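Local coordinates for uncharacterized protein (Bacteroides ovatus CL02T12C04, PDB 6PTM) that probably acts as an exo-carrageenase of glycoside hydrolase family GH42, splitting sugar units from the ends of carrageenan chains, at residues S64-L69 with L143-T148; P149-T154 with K168-A173; A74-E79 with I185-N190; Y488-Y493 with V540-I545. All blocks are in the same frame, centred on the assembly; numbering follows the deposited sequence.

Contact 1: residues S64-L69 with L143-T148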
loop_
_atom_site.group_PDB
_atom_site.type_symbol
_atom_site.label_atom_id
_atom_site.label_comp_id
_atom_site.label_asym_id
_atom_site.label_seq_id
_atom_site.Cartn_x
_atom_site.Cartn_y
_atom_site.Cartn_z
ATOM N N SER A 64 16.532 34.241 12.348
ATOM C CA SER A 64 17.576 33.515 13.117
ATOM C C SER A 64 18.154 32.333 12.336
ATOM O O SER A 64 18.920 31.572 12.950
ATOM C CB SER A 64 17.026 33.052 14.420
ATOM O OG SER A 64 16.212 34.080 14.957
ATOM N N GLY A 65 17.751 32.132 11.080
ATOM C CA GLY A 65 18.171 30.990 10.244
ATOM C C GLY A 65 17.458 29.672 10.576
ATOM O O GLY A 65 17.920 28.629 10.113
ATOM N N ILE A 66 16.367 29.675 11.335
ATOM C CA ILE A 66 15.592 28.425 11.598
ATOM C C ILE A 66 14.827 28.038 10.319
ATOM O O ILE A 66 14.154 28.901 9.743
ATOM C CB ILE A 66 14.670 28.611 12.821
ATOM C CG1 ILE A 66 15.486 28.802 14.111
ATOM C CG2 ILE A 66 13.710 27.433 12.959
ATOM C CD1 ILE A 66 14.686 29.318 15.292
ATOM N N ASN A 67 14.868 26.763 9.935
ATOM C CA ASN A 67 14.013 26.203 8.859
ATOM C C ASN A 67 12.564 26.116 9.366
ATOM O O ASN A 67 12.239 25.154 10.142
ATOM C CB ASN A 67 14.489 24.811 8.412
ATOM C CG ASN A 67 13.737 24.314 7.197
ATOM O OD1 ASN A 67 12.651 24.837 6.904
ATOM N ND2 ASN A 67 14.290 23.341 6.478
ATOM N N THR A 68 11.694 27.040 8.927
ATOM C CA THR A 68 10.287 27.142 9.395
ATOM C C THR A 68 9.342 26.415 8.426
ATOM O O THR A 68 8.141 26.733 8.424
ATOM C CB THR A 68 9.820 28.598 9.537
ATOM O OG1 THR A 68 10.124 29.292 8.331
ATOM C CG2 THR A 68 10.462 29.308 10.693
ATOM N N LEU A 69 9.826 25.474 7.620
ATOM C CA LEU A 69 8.949 24.741 6.662
ATOM C C LEU A 69 7.719 24.177 7.390
ATOM O O LEU A 69 6.596 24.319 6.881
ATOM C CB LEU A 69 9.734 23.637 5.949
ATOM C CG LEU A 69 8.927 22.744 5.019
ATOM C CD1 LEU A 69 8.298 23.555 3.873
ATOM C CD2 LEU A 69 9.823 21.645 4.461
ATOM N N LEU A 143 14.331 22.537 21.938
ATOM C CA LEU A 143 14.124 21.427 20.983
ATOM C C LEU A 143 15.176 21.571 19.899
ATOM O O LEU A 143 15.402 22.718 19.433
ATOM C CB LEU A 143 12.737 21.492 20.341
ATOM C CG LEU A 143 11.539 21.431 21.289
ATOM C CD1 LEU A 143 10.227 21.575 20.513
ATOM C CD2 LEU A 143 11.524 20.156 22.110
ATOM N N LYS A 144 15.784 20.467 19.517
ATOM C CA LYS A 144 16.736 20.469 18.386
ATOM C C LYS A 144 15.952 20.128 17.117
ATOM O O LYS A 144 15.330 19.068 17.069
ATOM C CB LYS A 144 17.878 19.490 18.677
ATOM C CG LYS A 144 18.955 19.416 17.591
ATOM C CD LYS A 144 20.145 18.540 17.956
ATOM C CE LYS A 144 19.767 17.088 18.138
ATOM N NZ LYS A 144 19.783 16.399 16.839
ATOM N N ARG A 145 15.982 21.004 16.120
ATOM C CA ARG A 145 15.325 20.761 14.811
ATOM C C ARG A 145 16.337 20.225 13.809
ATOM O O ARG A 145 17.244 20.927 13.462
ATOM C CB ARG A 145 14.684 22.027 14.255
ATOM C CG ARG A 145 14.034 21.817 12.896
ATOM C CD ARG A 145 13.001 22.878 12.660
ATOM N NE ARG A 145 11.834 22.699 13.521
ATOM C CZ ARG A 145 10.774 23.494 13.473
ATOM N NH1 ARG A 145 10.758 24.492 12.617
ATOM N NH2 ARG A 145 9.711 23.276 14.223
ATOM N N LEU A 146 16.130 19.016 13.310
ATOM C CA LEU A 146 17.015 18.444 12.285
ATOM C C LEU A 146 16.809 19.200 10.987
ATOM O O LEU A 146 15.699 19.671 10.725
ATOM C CB LEU A 146 16.669 16.971 12.122
ATOM C CG LEU A 146 16.969 16.121 13.347
ATOM C CD1 LEU A 146 16.576 14.678 13.086
ATOM C CD2 LEU A 146 18.442 16.232 13.730
ATOM N N PRO A 147 17.863 19.278 10.145
ATOM C CA PRO A 147 17.710 19.773 8.789
ATOM C C PRO A 147 16.659 18.964 8.020
ATOM O O PRO A 147 16.599 17.715 8.157
ATOM C CB PRO A 147 19.090 19.551 8.138
ATOM C CG PRO A 147 20.070 19.390 9.303
ATOM C CD PRO A 147 19.240 18.811 10.439
ATOM N N THR A 148 15.899 19.640 7.161
ATOM C CA THR A 148 14.851 18.988 6.341
ATOM C C THR A 148 14.749 19.757 5.029
ATOM O O THR A 148 14.896 20.970 5.037
ATOM C CB THR A 148 13.537 18.876 7.132
ATOM O OG1 THR A 148 12.728 17.905 6.476
ATOM C CG2 THR A 148 12.786 20.182 7.240
HETATM O O HOH W 1 16.770 22.486 7.227
#
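Arg145 is the first residue of 143-148 to reach the other loop, and it does so with its guanidinium against the backbone of Asn67. Its chain runs out nearly straight and then bends at chi3 (-70°), which brings NH1 to Asn67 O at 3.0 Å; the donor lies somewhat out of the carbonyl plane. Beside this bond, Arg145 CD rests 3.5 Å from Asn67 O, and the methyl Ile66 CG2 packs loosely on NH1. A long cationic side chain suits the place, because the same group also forms a salt bridge from NH2 to Glu71, in helix 69-90. With an alanine here, the carbonyl of Asn67 would probably lose this donor and Glu71 its salt-bridge partner. Past Leu146 and Pro147 the chain comes to Thr148, whose methyl CG2 lies 3.6 Å from Asn67 ND2 and touches Leu69 CD2 more distantly. A water joins the side-chain amide of Asn67 to the backbone of Thr148, accepting from Asn67 ND2 at 2.7 Å and from Thr148 N at 3.0 Å. Asparagine can serve this bridge while its other amide atom, OD1, accepts from Leu69 N (3.0 Å), an Asx turn that fixes the amide just as helix 69-90 begins. Thr148 OG1 turns elsewhere, to the carbonyl of Ile545. The contact lies near the surface, with Gly65 closing helix 44-63 in a Schellman motif, Ile66 leaning on helix 109-139, and Leu69 and Thr148 both packed against helix 534-549.

Contact 2: residues P149-T154 with K168-A173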
loop_
_atom_site.group_PDB
_atom_site.type_symbol
_atom_site.label_atom_id
_atom_site.label_comp_id
_atom_site.label_asym_id
_atom_site.label_seq_id
_atom_site.Cartn_x
_atom_site.Cartn_y
_atom_site.Cartn_z
ATOM N N PRO A 149 14.610 19.058 3.878
ATOM C CA PRO A 149 14.657 19.715 2.568
ATOM C C PRO A 149 13.346 20.426 2.227
ATOM O O PRO A 149 12.295 19.983 2.667
ATOM C CB PRO A 149 14.889 18.581 1.594
ATOM C CG PRO A 149 14.249 17.383 2.284
ATOM C CD PRO A 149 14.506 17.594 3.765
ATOM N N VAL A 150 13.459 21.547 1.522
ATOM C CA VAL A 150 12.338 22.199 0.809
ATOM C C VAL A 150 12.390 21.578 -0.585
ATOM O O VAL A 150 13.227 22.002 -1.378
ATOM C CB VAL A 150 12.470 23.736 0.798
ATOM C CG1 VAL A 150 11.323 24.398 0.062
ATOM C CG2 VAL A 150 12.546 24.313 2.212
ATOM N N VAL A 151 11.563 20.553 -0.823
ATOM C CA VAL A 151 11.634 19.699 -2.045
ATOM C C VAL A 151 11.061 20.472 -3.236
ATOM O O VAL A 151 9.875 20.802 -3.239
ATOM C CB VAL A 151 10.910 18.347 -1.859
ATOM C CG1 VAL A 151 10.981 17.522 -3.123
ATOM C CG2 VAL A 151 11.470 17.565 -0.669
ATOM N N ASP A 152 11.880 20.648 -4.258
ATOM C CA ASP A 152 11.427 21.100 -5.585
ATOM C C ASP A 152 11.093 19.859 -6.415
ATOM O O ASP A 152 12.001 19.145 -6.867
ATOM C CB ASP A 152 12.482 21.988 -6.229
ATOM C CG ASP A 152 12.131 22.440 -7.635
ATOM O OD1 ASP A 152 11.105 21.994 -8.206
ATOM O OD2 ASP A 152 12.922 23.218 -8.158
ATOM N N TRP A 153 9.810 19.639 -6.640
ATOM C CA TRP A 153 9.301 18.396 -7.273
ATOM C C TRP A 153 9.693 18.319 -8.770
ATOM O O TRP A 153 9.702 17.178 -9.362
ATOM C CB TRP A 153 7.791 18.337 -7.043
ATOM C CG TRP A 153 7.371 18.003 -5.648
ATOM C CD1 TRP A 153 7.772 18.563 -4.461
ATOM C CD2 TRP A 153 6.357 17.038 -5.319
ATOM N NE1 TRP A 153 7.088 17.992 -3.413
ATOM C CE2 TRP A 153 6.227 17.032 -3.914
ATOM C CE3 TRP A 153 5.580 16.149 -6.078
ATOM C CZ2 TRP A 153 5.332 16.165 -3.274
ATOM C CZ3 TRP A 153 4.697 15.305 -5.436
ATOM C CH2 TRP A 153 4.576 15.315 -4.045
ATOM N N THR A 154 10.114 19.438 -9.360
ATOM C CA THR A 154 10.606 19.485 -10.759
ATOM C C THR A 154 11.959 18.771 -10.818
ATOM O O THR A 154 12.358 18.431 -11.907
ATOM C CB THR A 154 10.647 20.917 -11.331
ATOM O OG1 THR A 154 11.672 21.682 -10.705
ATOM C CG2 THR A 154 9.351 21.677 -11.149
ATOM N N LYS A 168 19.667 12.978 -1.766
ATOM C CA LYS A 168 19.140 12.317 -0.568
ATOM C C LYS A 168 17.775 11.718 -0.860
ATOM O O LYS A 168 16.988 12.318 -1.599
ATOM C CB LYS A 168 19.065 13.342 0.560
ATOM C CG LYS A 168 20.416 13.719 1.139
ATOM C CD LYS A 168 20.955 12.536 1.898
ATOM C CE LYS A 168 22.420 12.648 2.210
ATOM N NZ LYS A 168 22.824 11.461 2.988
ATOM N N PRO A 169 17.435 10.586 -0.194
ATOM C CA PRO A 169 16.075 10.049 -0.215
ATOM C C PRO A 169 15.095 11.058 0.401
ATOM O O PRO A 169 15.383 11.649 1.490
ATOM C CB PRO A 169 16.118 8.725 0.582
ATOM C CG PRO A 169 17.566 8.535 0.987
ATOM C CD PRO A 169 18.327 9.803 0.684
ATOM N N VAL A 170 13.953 11.224 -0.280
ATOM C CA VAL A 170 12.778 11.953 0.257
ATOM C C VAL A 170 11.535 11.061 0.104
ATOM O O VAL A 170 11.585 10.042 -0.622
ATOM C CB VAL A 170 12.589 13.337 -0.390
ATOM C CG1 VAL A 170 13.761 14.250 -0.088
ATOM C CG2 VAL A 170 12.345 13.260 -1.893
ATOM N N PHE A 171 10.478 11.450 0.793
ATOM C CA PHE A 171 9.149 10.812 0.795
ATOM C C PHE A 171 8.111 11.863 0.405
ATOM O O PHE A 171 8.125 12.963 0.972
ATOM C CB PHE A 171 8.915 10.158 2.161
ATOM C CG PHE A 171 10.038 9.218 2.541
ATOM C CD1 PHE A 171 10.201 8.005 1.871
ATOM C CD2 PHE A 171 10.964 9.564 3.512
ATOM C CE1 PHE A 171 11.261 7.162 2.174
ATOM C CE2 PHE A 171 12.038 8.736 3.786
ATOM C CZ PHE A 171 12.178 7.538 3.126
ATOM N N LEU A 172 7.192 11.503 -0.490
ATOM C CA LEU A 172 6.260 12.464 -1.118
ATOM C C LEU A 172 4.810 12.214 -0.675
ATOM O O LEU A 172 4.356 11.039 -0.634
ATOM C CB LEU A 172 6.389 12.405 -2.637
ATOM C CG LEU A 172 7.768 12.738 -3.222
ATOM C CD1 LEU A 172 7.655 12.837 -4.752
ATOM C CD2 LEU A 172 8.408 14.009 -2.625
ATOM N N ALA A 173 4.092 13.298 -0.404
ATOM C CA ALA A 173 2.632 13.267 -0.164
ATOM C C ALA A 173 1.962 14.349 -1.001
ATOM O O ALA A 173 2.438 15.508 -0.974
ATOM C CB ALA A 173 2.338 13.465 1.288
#
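Trp153 and Leu172 bury the most surface here, the leucine lying over one face of the indole. Leu172 CD1 stands 4.0 Å from the centroid of the six-membered ring and only 14° off its normal, a CH-pi contact, while CD2 covers the same ring system nearer its rim, 3.8 Å from CZ2. The far end of the indole is met as well: CH2 is 3.7 Å from Leu172 CB, and the carbonyl of Ala173 approaches it at a slant. With CG anti to the carbonyl carbon (chi1 -73°), the indole swings back along its own loop, so that the carbonyl of Val151 lies at its edge, in the ring plane, while Leu172 covers a face. A broad flat side chain suits a position that must cover a branched one. Strand 168-175 pairs with strand 503-506 through Leu172, and Trp153 bonds by its backbone to Ile224, just ahead of strand 225-230; this is consistent with the (beta/alpha)8 barrel of GH42 enzymes, with 149-154 packed near the start of its parallel strands. Val170, two residues before Leu172 on the same strand and pointing the same way, is the third large contributor. Its methyl CG1 is shared between Pro149 CG at 4.0 Å and Val151 CG2 at 4.1 Å, compact apolar groups that meet without polar atoms to satisfy. Around the tryptophan the loop turns on Asp152, whose OD1 accepts from Thr154 N (3.0 Å) and Thr154 OG1 (2.6 Å) on the same face of the carboxylate, an Asx turn that bends the chain at Trp153.

Contact 3: residues A74-E79 with I185-N190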
loop_
_atom_site.group_PDB
_atom_site.type_symbol
_atom_site.label_atom_id
_atom_site.label_comp_id
_atom_site.label_asym_id
_atom_site.label_seq_id
_atom_site.Cartn_x
_atom_site.Cartn_y
_atom_site.Cartn_z
ATOM N N ALA A 74 1.755 24.431 8.292
ATOM C CA ALA A 74 0.609 24.582 9.222
ATOM C C ALA A 74 -0.126 25.912 8.954
ATOM O O ALA A 74 -1.381 25.921 8.953
ATOM C CB ALA A 74 1.093 24.500 10.661
ATOM N N LEU A 75 0.623 27.008 8.827
ATOM C CA LEU A 75 0.051 28.359 8.559
ATOM C C LEU A 75 -0.756 28.289 7.259
ATOM O O LEU A 75 -1.884 28.786 7.229
ATOM C CB LEU A 75 1.173 29.393 8.431
ATOM C CG LEU A 75 0.690 30.824 8.196
ATOM C CD1 LEU A 75 -0.060 31.330 9.414
ATOM C CD2 LEU A 75 1.832 31.764 7.899
ATOM N N ARG A 76 -0.187 27.733 6.196
ATOM C CA ARG A 76 -0.887 27.642 4.893
ATOM C C ARG A 76 -2.144 26.785 5.048
ATOM O O ARG A 76 -3.203 27.145 4.483
ATOM C CB ARG A 76 0.024 27.106 3.791
ATOM C CG ARG A 76 -0.675 26.986 2.445
ATOM C CD ARG A 76 -1.294 28.288 1.960
ATOM N NE ARG A 76 -0.290 29.344 1.853
ATOM C CZ ARG A 76 0.621 29.435 0.883
ATOM N NH1 ARG A 76 0.699 28.544 -0.094
ATOM N NH2 ARG A 76 1.476 30.441 0.900
ATOM N N THR A 77 -2.045 25.676 5.769
ATOM C CA THR A 77 -3.226 24.832 6.002
ATOM C C THR A 77 -4.321 25.679 6.655
ATOM O O THR A 77 -5.516 25.556 6.297
ATOM C CB THR A 77 -2.898 23.617 6.863
ATOM O OG1 THR A 77 -1.833 22.862 6.276
ATOM C CG2 THR A 77 -4.127 22.754 7.012
ATOM N N ALA A 78 -3.938 26.467 7.642
ATOM C CA ALA A 78 -4.869 27.282 8.433
ATOM C C ALA A 78 -5.506 28.309 7.496
ATOM O O ALA A 78 -6.761 28.389 7.469
ATOM C CB ALA A 78 -4.131 27.902 9.590
ATOM N N GLU A 79 -4.693 28.999 6.688
ATOM C CA GLU A 79 -5.189 30.034 5.732
ATOM C C GLU A 79 -6.212 29.397 4.803
ATOM O O GLU A 79 -7.239 29.998 4.585
ATOM C CB GLU A 79 -4.053 30.635 4.914
ATOM C CG GLU A 79 -3.141 31.472 5.761
ATOM C CD GLU A 79 -1.863 31.823 5.040
ATOM O OE1 GLU A 79 -1.562 31.195 4.037
ATOM O OE2 GLU A 79 -1.161 32.671 5.539
ATOM N N ILE A 185 0.212 23.998 -4.037
ATOM C CA ILE A 185 1.400 23.202 -4.472
ATOM C C ILE A 185 2.669 23.700 -3.766
ATOM O O ILE A 185 3.694 23.015 -3.895
ATOM C CB ILE A 185 1.555 23.170 -6.012
ATOM C CG1 ILE A 185 1.845 24.562 -6.579
ATOM C CG2 ILE A 185 0.348 22.512 -6.664
ATOM C CD1 ILE A 185 2.170 24.582 -8.054
ATOM N N GLU A 186 2.629 24.847 -3.070
ATOM C CA GLU A 186 3.795 25.361 -2.302
ATOM C C GLU A 186 4.126 24.401 -1.156
ATOM O O GLU A 186 5.305 24.045 -1.024
ATOM C CB GLU A 186 3.546 26.758 -1.764
ATOM C CG GLU A 186 3.828 27.784 -2.821
ATOM C CD GLU A 186 3.556 29.222 -2.425
ATOM O OE1 GLU A 186 2.984 29.450 -1.339
ATOM O OE2 GLU A 186 3.951 30.100 -3.213
ATOM N N TYR A 187 3.129 23.949 -0.399
ATOM C CA TYR A 187 3.399 23.099 0.793
ATOM C C TYR A 187 2.731 21.723 0.726
ATOM O O TYR A 187 3.170 20.856 1.503
ATOM C CB TYR A 187 2.992 23.854 2.054
ATOM C CG TYR A 187 3.732 25.158 2.198
ATOM C CD1 TYR A 187 5.017 25.188 2.704
ATOM C CD2 TYR A 187 3.169 26.360 1.804
ATOM C CE1 TYR A 187 5.724 26.371 2.826
ATOM C CE2 TYR A 187 3.843 27.556 1.962
ATOM C CZ TYR A 187 5.130 27.563 2.466
ATOM O OH TYR A 187 5.844 28.720 2.619
ATOM N N HIS A 188 1.617 21.612 0.001
ATOM C CA HIS A 188 0.739 20.411 0.076
ATOM C C HIS A 188 0.959 19.402 -1.052
ATOM O O HIS A 188 0.027 18.663 -1.358
ATOM C CB HIS A 188 -0.725 20.837 0.271
ATOM C CG HIS A 188 -0.986 21.523 1.569
ATOM N ND1 HIS A 188 -0.802 22.867 1.744
ATOM C CD2 HIS A 188 -1.418 21.052 2.755
ATOM C CE1 HIS A 188 -1.107 23.188 2.974
ATOM N NE2 HIS A 188 -1.483 22.101 3.610
ATOM N N GLY A 189 2.143 19.417 -1.646
ATOM C CA GLY A 189 2.561 18.450 -2.666
ATOM C C GLY A 189 2.487 19.089 -4.025
ATOM O O GLY A 189 1.637 19.998 -4.208
ATOM N N ASN A 190 3.337 18.642 -4.943
ATOM C CA ASN A 190 3.374 19.155 -6.342
ATOM C C ASN A 190 3.393 17.973 -7.330
ATOM O O ASN A 190 4.214 17.937 -8.268
ATOM C CB ASN A 190 4.513 20.165 -6.500
ATOM C CG ASN A 190 4.424 20.921 -7.806
ATOM O OD1 ASN A 190 3.357 20.982 -8.393
ATOM N ND2 ASN A 190 5.507 21.557 -8.200
#
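Arg76 meets Glu186 end-on: NH1 and NH2 both converge on the single oxygen OE1, at 2.8 and 2.9 Å, with that oxygen in the guanidinium plane. The two side chains cross at about a right angle, and the carboxylate is turned 37° from the guanidinium. The arginine chain makes this possible by bending twice, at chi2 (56°) and chi3, which also leaves NE beside its own helix, where it bonds Glu79 OE1 at 3.1 Å one turn on. Tyr187 stands almost upright on the guanidinium, planes 78° apart, so that Tyr187 CE2 sits over one face, 3.9 Å from Arg76 CZ, while CD2 touches Arg76 CB at 3.8 Å. The tyrosine hydroxyl is bonded to Glu72. Were a leucine to replace Arg76, Glu186 and Glu79 would probably be left without their shared cation and Tyr187 without the group its edge rests on. His188 approaches edge-on: NE2 donates to Thr77 OG1 at 2.8 Å, close to the ring plane, and the imidazole edge also touches Arg76 CG. Threonine suits this place, since its hydroxyl can take the histidine proton while giving its own to the carbonyl of Thr73, so the buried oxygen is bonded from two directions. The ring of His541, in helix 534-549, meets His188 nearly at right angles. Arg76, Glu79 and Glu186 thus form a salt-bridge network, continued through Arg55 on helix 44-63, that joins the face of helix 69-90 to the loop leading into strand 192-197.

Contact 4: residues Y488-Y493 with V540-I545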
loop_
_atom_site.group_PDB
_atom_site.type_symbol
_atom_site.label_atom_id
_atom_site.label_comp_id
_atom_site.label_asym_id
_atom_site.label_seq_id
_atom_site.Cartn_x
_atom_site.Cartn_y
_atom_site.Cartn_z
ATOM N N TYR A 488 -3.042 9.618 14.956
ATOM C CA TYR A 488 -3.440 8.494 14.085
ATOM C C TYR A 488 -2.802 8.692 12.706
ATOM O O TYR A 488 -2.219 7.746 12.146
ATOM C CB TYR A 488 -4.961 8.371 13.943
ATOM C CG TYR A 488 -5.298 7.424 12.828
ATOM C CD1 TYR A 488 -5.146 6.046 12.982
ATOM C CD2 TYR A 488 -5.601 7.914 11.569
ATOM C CE1 TYR A 488 -5.367 5.177 11.921
ATOM C CE2 TYR A 488 -5.841 7.060 10.507
ATOM C CZ TYR A 488 -5.718 5.688 10.678
ATOM O OH TYR A 488 -5.944 4.862 9.596
ATOM N N ALA A 489 -2.898 9.906 12.179
ATOM C CA ALA A 489 -2.483 10.169 10.785
ATOM C C ALA A 489 -0.964 9.943 10.683
ATOM O O ALA A 489 -0.464 9.221 9.723
ATOM C CB ALA A 489 -2.893 11.569 10.371
ATOM N N ARG A 490 -0.217 10.539 11.621
ATOM C CA ARG A 490 1.271 10.423 11.691
ATOM C C ARG A 490 1.675 8.953 11.867
ATOM O O ARG A 490 2.584 8.491 11.152
ATOM C CB ARG A 490 1.821 11.258 12.846
ATOM C CG ARG A 490 3.263 10.966 13.224
ATOM C CD ARG A 490 3.739 11.944 14.283
ATOM N NE ARG A 490 3.863 13.294 13.739
ATOM C CZ ARG A 490 4.949 13.801 13.146
ATOM N NH1 ARG A 490 6.036 13.072 13.019
ATOM N NH2 ARG A 490 4.942 15.048 12.672
ATOM N N GLY A 491 1.073 8.247 12.812
ATOM C CA GLY A 491 1.449 6.834 13.072
ATOM C C GLY A 491 1.307 5.981 11.830
ATOM O O GLY A 491 2.143 5.103 11.562
ATOM N N ASN A 492 0.257 6.218 11.064
ATOM C CA ASN A 492 -0.071 5.406 9.878
ATOM C C ASN A 492 0.915 5.703 8.757
ATOM O O ASN A 492 1.366 4.739 8.126
ATOM C CB ASN A 492 -1.514 5.648 9.448
ATOM C CG ASN A 492 -2.310 4.372 9.454
ATOM O OD1 ASN A 492 -2.656 3.855 8.391
ATOM N ND2 ASN A 492 -2.581 3.855 10.646
ATOM N N TYR A 493 1.202 6.964 8.475
ATOM C CA TYR A 493 2.103 7.297 7.352
ATOM C C TYR A 493 3.504 6.846 7.757
ATOM O O TYR A 493 4.275 6.390 6.927
ATOM C CB TYR A 493 2.017 8.773 6.957
ATOM C CG TYR A 493 0.873 9.049 6.025
ATOM C CD1 TYR A 493 -0.406 9.219 6.526
ATOM C CD2 TYR A 493 1.041 9.078 4.658
ATOM C CE1 TYR A 493 -1.491 9.411 5.685
ATOM C CE2 TYR A 493 -0.034 9.307 3.804
ATOM C CZ TYR A 493 -1.311 9.447 4.318
ATOM O OH TYR A 493 -2.387 9.655 3.512
ATOM N N VAL A 540 -0.092 15.020 7.744
ATOM C CA VAL A 540 0.542 14.198 6.676
ATOM C C VAL A 540 1.839 14.885 6.239
ATOM O O VAL A 540 2.877 14.218 6.206
ATOM C CB VAL A 540 -0.370 13.935 5.462
ATOM C CG1 VAL A 540 0.401 13.165 4.410
ATOM C CG2 VAL A 540 -1.626 13.165 5.853
ATOM N N HIS A 541 1.790 16.185 5.940
ATOM C CA HIS A 541 2.980 16.933 5.455
ATOM C C HIS A 541 4.030 17.086 6.558
ATOM O O HIS A 541 5.229 17.002 6.240
ATOM C CB HIS A 541 2.535 18.259 4.840
ATOM C CG HIS A 541 1.656 18.014 3.681
ATOM N ND1 HIS A 541 2.156 17.464 2.527
ATOM C CD2 HIS A 541 0.334 18.163 3.510
ATOM C CE1 HIS A 541 1.161 17.305 1.671
ATOM N NE2 HIS A 541 0.024 17.707 2.257
ATOM N N ALA A 542 3.608 17.291 7.805
ATOM C CA ALA A 542 4.518 17.328 8.963
ATOM C C ALA A 542 5.217 15.974 9.110
ATOM O O ALA A 542 6.411 15.942 9.413
ATOM C CB ALA A 542 3.769 17.712 10.220
ATOM N N THR A 543 4.505 14.876 8.925
ATOM C CA THR A 543 5.141 13.535 8.957
ATOM C C THR A 543 6.203 13.419 7.841
ATOM O O THR A 543 7.332 13.002 8.118
ATOM C CB THR A 543 4.065 12.455 8.950
ATOM O OG1 THR A 543 3.148 12.720 10.028
ATOM C CG2 THR A 543 4.670 11.090 9.122
ATOM N N MET A 544 5.898 13.812 6.615
ATOM C CA MET A 544 6.892 13.776 5.509
ATOM C C MET A 544 8.129 14.591 5.918
ATOM O O MET A 544 9.289 14.143 5.681
ATOM C CB MET A 544 6.284 14.305 4.205
ATOM C CG MET A 544 5.129 13.472 3.675
ATOM S SD MET A 544 5.602 11.752 3.319
ATOM C CE MET A 544 4.418 10.845 4.307
ATOM N N ILE A 545 7.912 15.757 6.526
ATOM C CA ILE A 545 9.043 16.625 6.946
ATOM C C ILE A 545 9.937 15.859 7.915
ATOM O O ILE A 545 11.179 15.947 7.775
ATOM C CB ILE A 545 8.531 17.922 7.582
ATOM C CG1 ILE A 545 7.996 18.864 6.504
ATOM C CG2 ILE A 545 9.637 18.512 8.460
ATOM C CD1 ILE A 545 7.251 20.071 7.035
#
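Tyr493 and Val540 make the tight, buried part of this contact between helices 486-498 and 534-549. The valine straddles one face of the ring: CG1 lies 4.0 Å from the centroid, 14° off the normal in a CH-pi contact, and CG2 reaches CE1 at 3.8 Å. Met544, bent at chi2 and chi3, brings its terminal methyl CE to 3.8 Å from Tyr493 CD2, a flexible group that fills in beside the ring, and Thr543 CG2 comes within 4.1 Å of Tyr493 CB. The axes of segments 488-493 and 540-545 cross at -44° and approach to 9.0 Å, which the small side chain of Thr543 allows, its backbone being the nearest to Arg490.

The other side, at the partly exposed Arg490, is polar and lies nearer solvent, though Arg490 CB comes within 3.4 Å of Thr543 OG1; the looser touch is at the guanidinium end. Its chain leaves with CG anti to the backbone N (chi1 166°), then bends at chi3, laying the guanidinium over Thr543, whose OG1 sits 3.7 Å above the centre of that group, and NH2 lies 3.7 Å from Ala542 O. Thr543 OG1 is bonded to Glu539 O, and Arg490 pairs through NE with Glu539 and through NH1 with Asp546, both on the opposing helix. Tyr493 OH bonds to Thr506. The interface joins apolar packing in the interior to charge pairing at its outer edge; the carboxylates probably offset the arginine charge.

How the contacts relate
The four contacts cluster on one side of the chain's centre, 14 to 18 Å apart between centres. Contacts 1 and 2 follow each other along the chain, contact 3 encloses contact 2 and alternates with contact 1, and contact 4 comes last. Helix 69-90 carries part of contact 3 and begins in contact 1, while helix 534-549 of contact 4 borders the other three: Ala173 packs on Val540 and Met544, and Ile545 on Leu69. Contacts 2 and 3 meet where Trp153 packs on Gly189. Together they join the N-terminal helices to what is probably the catalytic barrel, by way of the linker 143-154 and helix 534-549.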